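Local coordinates for antifreeze protein (PDB 4KDW) that probably serves as a calcium-dependent immunoglobulin-like beta-sandwich extender domain that helps hold the ice-binding part of a bacterial adhesin away from the cell surface, at residues D36-S41 / D91-T96; T63-I68 / T72-V77. All blocks are in the same frame, centred on the assembly; numbering follows the deposited sequence.

Contact 1. Residues D36-S41 / D91-T96. With CA (calcium ion), chain D; CA (calcium ion), chain C; CA (calcium ion), chain B.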
# COMPACT_ATOMS: atom_id res chain seq x y z
N ASP A 36 -2.41 3.83 14.16
CA ASP A 36 -2.30 4.84 13.09
C ASP A 36 -1.28 5.95 13.39
O ASP A 36 -1.37 7.00 12.86
CB ASP A 36 -3.64 5.35 12.63
CG ASP A 36 -3.75 5.80 11.17
OD1 ASP A 36 -3.06 5.11 10.34
OD2 ASP A 36 -4.49 6.72 10.82
N VAL A 37 -0.39 5.62 14.32
CA VAL A 37 0.67 6.52 14.79
C VAL A 37 1.98 5.77 14.81
O VAL A 37 2.08 4.65 15.24
CB VAL A 37 0.40 7.05 16.24
CG1 VAL A 37 1.51 8.01 16.67
CG2 VAL A 37 -0.92 7.79 16.33
N ILE A 38 3.03 6.46 14.29
CA ILE A 38 4.36 5.95 14.37
C ILE A 38 5.05 6.59 15.61
O ILE A 38 5.18 7.82 15.68
CB ILE A 38 5.18 6.35 13.14
CG1 ILE A 38 4.63 5.64 11.89
CG2 ILE A 38 6.66 6.11 13.28
CD1 ILE A 38 4.94 4.17 11.87
N ASN A 39 5.38 5.73 16.50
CA ASN A 39 6.17 6.17 17.70
C ASN A 39 7.66 5.93 17.50
O ASN A 39 8.10 5.46 16.43
CB ASN A 39 5.67 5.49 18.99
CG ASN A 39 5.90 4.05 19.03
OD1 ASN A 39 6.84 3.52 18.46
ND2 ASN A 39 5.07 3.32 19.83
N ALA A 40 8.50 6.34 18.45
CA ALA A 40 9.94 6.27 18.27
C ALA A 40 10.46 4.88 18.13
O ALA A 40 11.36 4.66 17.34
CB ALA A 40 10.67 6.92 19.46
N SER A 41 9.88 3.91 18.82
CA SER A 41 10.26 2.56 18.64
C SER A 41 9.97 1.99 17.23
O SER A 41 10.77 1.29 16.60
CB SER A 41 9.68 1.70 19.79
OG SER A 41 9.96 0.34 19.53
N ASP A 91 11.02 6.14 7.15
CA ASP A 91 10.30 6.71 6.01
C ASP A 91 8.88 7.10 6.44
O ASP A 91 8.40 8.16 5.98
CB ASP A 91 10.37 5.75 4.79
CG ASP A 91 11.73 5.80 4.10
OD1 ASP A 91 12.47 6.81 4.21
OD2 ASP A 91 12.08 4.80 3.43
N LEU A 92 8.21 6.28 7.24
CA LEU A 92 6.89 6.58 7.72
C LEU A 92 6.94 7.72 8.72
O LEU A 92 5.98 8.49 8.78
CB LEU A 92 6.23 5.34 8.31
CG LEU A 92 5.91 4.25 7.32
CD1 LEU A 92 5.65 2.96 8.07
CD2 LEU A 92 4.69 4.64 6.51
N ALA A 93 8.01 7.89 9.48
CA ALA A 93 8.12 8.99 10.38
C ALA A 93 8.32 10.29 9.63
O ALA A 93 7.94 11.38 10.13
CB ALA A 93 9.22 8.80 11.37
N ALA A 94 8.90 10.27 8.42
CA ALA A 94 9.16 11.43 7.60
C ALA A 94 8.05 11.81 6.73
O ALA A 94 7.97 13.01 6.39
CB ALA A 94 10.38 11.15 6.76
N ASP A 95 7.14 10.89 6.35
CA ASP A 95 6.09 11.10 5.32
C ASP A 95 4.81 10.56 5.82
O ASP A 95 4.66 9.39 5.99
CB ASP A 95 6.49 10.46 4.02
CG ASP A 95 5.55 10.74 2.85
OD1 ASP A 95 4.62 11.65 3.09
OD2 ASP A 95 5.64 10.15 1.80
N THR A 96 3.85 11.45 6.14
CA THR A 96 2.58 11.14 6.80
C THR A 96 1.45 10.94 5.84
O THR A 96 0.35 10.72 6.33
CB THR A 96 2.27 12.19 7.90
OG1 THR A 96 2.24 13.45 7.25
CG2 THR A 96 3.25 12.12 9.00
CA CA D . -4.51 6.07 8.52
CA CA C . 3.86 11.59 0.75
CA CA B . 1.91 2.83 16.60
O HOH W 1 0.82 0.84 17.55
O HOH W 2 2.04 4.12 18.61
O HOH W 3 5.85 12.48 -0.06
O HOH W 4 3.15 13.78 1.42
O HOH W 5 2.40 12.26 -0.96
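D95 OD2, just past the end of the helix that sets L92 and A93 against I38, is gripped twice: by a calcium ion at 2.5 Å and by the backbone N of N69. OD1 binds that calcium too, and the short side chain keeps the ion close to the backbone, where A97 O also binds it, as do three waters. With CG anti to the backbone N (chi1 -174°), the carboxylate extends to the metal. D36 gives both oxygens to a second calcium, OD2 lying 2.4 Å from the ion, which T119 O also binds, while I32 N holds OD1. V37 reaches a third calcium with its carbonyl O at 2.3 Å, alongside T33, D35 and E42.

The direct touch between the segments is apolar. I38 CG1 rests 3.9 Å from L92 CB, the two side chains crossing at about a right angle, and I38 CD1 comes 4.1 Å from L92 CD1. I38 CG2 turns instead to A93 CB, whose small methyl lets the helix come close; the branched CB of I38 suits a strand and serves two helix residues, while L92 offers a flexible apolar chain to the interior.

Strand, helix and loops meet at one end of the Ig-like beta-sandwich, where calcium binds the loops, consistent with calcium-dependent folding. I38 and L92 both pack on V47 of strand 46-54, strand 37-38 pairs with 111-122, and helix 89-94 sits beside helix 40-43.

Contact 2. Residues T63-I68 / T72-V77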
# COMPACT_ATOMS: atom_id res chain seq x y z
N THR A 63 0.87 -5.82 -9.04
CA THR A 63 1.80 -5.03 -8.25
C THR A 63 1.11 -3.97 -7.43
O THR A 63 0.09 -3.35 -7.88
CB THR A 63 2.80 -4.39 -9.12
OG1 THR A 63 2.25 -3.45 -9.88
CG2 THR A 63 3.55 -5.39 -10.03
N VAL A 64 1.61 -3.71 -6.23
CA VAL A 64 1.14 -2.71 -5.35
C VAL A 64 2.33 -1.79 -5.07
O VAL A 64 3.33 -2.27 -4.54
CB VAL A 64 0.66 -3.26 -4.00
CG1 VAL A 64 0.00 -2.24 -3.14
CG2 VAL A 64 -0.29 -4.47 -4.21
N THR A 65 2.21 -0.50 -5.38
CA THR A 65 3.34 0.45 -5.31
C THR A 65 2.99 1.54 -4.31
O THR A 65 1.95 2.19 -4.48
CB THR A 65 3.57 1.03 -6.68
OG1 THR A 65 3.85 -0.02 -7.64
CG2 THR A 65 4.71 2.00 -6.72
N LEU A 66 3.88 1.75 -3.40
CA LEU A 66 3.76 2.84 -2.39
C LEU A 66 4.98 3.70 -2.44
O LEU A 66 6.06 3.19 -2.20
CB LEU A 66 3.64 2.32 -1.01
CG LEU A 66 2.38 1.55 -0.56
CD1 LEU A 66 1.98 0.29 -1.34
CD2 LEU A 66 2.46 1.25 0.93
N GLU A 67 4.88 5.01 -2.66
CA GLU A 67 5.99 5.90 -2.56
C GLU A 67 5.90 6.59 -1.22
O GLU A 67 4.92 7.28 -0.98
CB GLU A 67 5.98 6.88 -3.73
CG GLU A 67 7.28 7.62 -3.76
CD GLU A 67 7.36 8.82 -4.70
OE1 GLU A 67 7.33 8.55 -5.92
OE2 GLU A 67 7.42 10.01 -4.22
N ILE A 68 6.89 6.40 -0.36
CA ILE A 68 6.89 6.89 1.00
C ILE A 68 8.22 7.60 1.25
O ILE A 68 9.26 6.96 1.15
CB ILE A 68 6.67 5.75 2.03
CG1 ILE A 68 5.41 4.97 1.69
CG2 ILE A 68 6.60 6.32 3.42
CD1 ILE A 68 5.18 3.74 2.55
N THR A 72 10.35 4.09 -3.19
CA THR A 72 9.27 3.22 -3.75
C THR A 72 9.35 1.89 -3.15
O THR A 72 10.38 1.19 -3.27
CB THR A 72 9.34 3.11 -5.30
OG1 THR A 72 9.41 4.44 -5.88
CG2 THR A 72 8.10 2.46 -5.84
N TYR A 73 8.26 1.48 -2.53
CA TYR A 73 8.08 0.16 -1.90
C TYR A 73 7.05 -0.58 -2.69
O TYR A 73 6.04 -0.02 -3.13
CB TYR A 73 7.58 0.36 -0.44
CG TYR A 73 8.58 0.94 0.43
CD1 TYR A 73 9.49 0.11 1.07
CD2 TYR A 73 8.64 2.28 0.76
CE1 TYR A 73 10.45 0.58 1.94
CE2 TYR A 73 9.59 2.79 1.64
CZ TYR A 73 10.50 1.93 2.23
OH TYR A 73 11.36 2.38 3.19
N THR A 74 7.29 -1.86 -2.95
CA THR A 74 6.44 -2.66 -3.83
C THR A 74 6.16 -4.00 -3.27
O THR A 74 7.07 -4.66 -2.69
CB THR A 74 7.07 -2.82 -5.21
OG1 THR A 74 7.46 -1.55 -5.71
CG2 THR A 74 6.12 -3.46 -6.21
N THR A 75 4.94 -4.46 -3.42
CA THR A 75 4.55 -5.86 -3.14
C THR A 75 3.59 -6.26 -4.20
O THR A 75 3.41 -5.65 -5.23
CB THR A 75 4.06 -5.96 -1.70
OG1 THR A 75 3.95 -7.39 -1.37
CG2 THR A 75 2.72 -5.27 -1.42
N THR A 76 2.92 -7.39 -3.94
CA THR A 76 1.92 -7.91 -4.86
C THR A 76 0.64 -8.25 -4.09
O THR A 76 0.66 -8.53 -2.89
CB THR A 76 2.39 -9.16 -5.61
OG1 THR A 76 2.80 -10.16 -4.69
CG2 THR A 76 3.53 -8.83 -6.53
N VAL A 77 -0.46 -8.21 -4.81
CA VAL A 77 -1.76 -8.62 -4.22
C VAL A 77 -1.77 -10.14 -4.03
O VAL A 77 -1.37 -10.90 -4.91
CB VAL A 77 -2.91 -8.21 -5.10
CG1 VAL A 77 -4.26 -8.67 -4.56
CG2 VAL A 77 -2.94 -6.71 -5.35
O HOH W 6 6.46 -0.66 -8.10
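Four backbone hydrogen bonds join T63-I68 to T72-V77 as the antiparallel arms of a beta hairpin. L66 and Y73 form one hydrogen-bonded pair, in which L66 N reaches Y73 O at 2.8 Å and Y73 N answers L66 O at the same length, both N-H groups aimed almost straight (173°). V64 and T75 form the other, with V64 N 2.8 Å from T75 O and T75 N bonding back to V64 O. Between these pairs, T65 and T74 face each other without a direct bond, and one water joins their hydroxyls, lying 2.7 Å from T65 OG1 and as far from T74 OG1. Each hydroxyl is anti to its own carbonyl carbon (chi1 -59° and -50°), which brings both oxygens to the water. Threonine suits this face, since its branched CB fits an extended strand while its hydroxyl meets solvent. T65 CG2 also packs 3.5 Å from T72 CG2.

The face bearing V64 and L66 is largely apolar, its two hydroxyls taken up by hydrogen bonds: Y73 OH with D91 OD2 and A88 N, T75 OG1 with S84 O. V64 CG2 meets V77 CG2 at 3.7 Å, and V64 CB lies near T75 CG2. I68 crosses Y73 at about a right angle, its CD1 lying oblique to the ring near CD2.

This face packs on strands 82-88 and 46-54 of the opposing sheet, while strand 97-105 pairs with 63-68 and leaves 71-76 outermost.

From the N terminus the chain passes first through 36-41, then runs through strand 46-54 to the hairpin of contact 2, whose two strands are joined by a two-residue turn. Strand 82-88 follows, and helix 89-94 brings 91-96 back to close contact 1 over 49 intervening residues. Contact 2 is therefore nested inside the long loop of contact 1. Strands 37-38 and 71-76 are the outermost strands of the same mixed sheet, so the contacts reach its two edges. Their centres lie about 18 Å apart, yet they meet where D91 of contact 1 lies against Y73 of contact 2 and where L92 packs on I68.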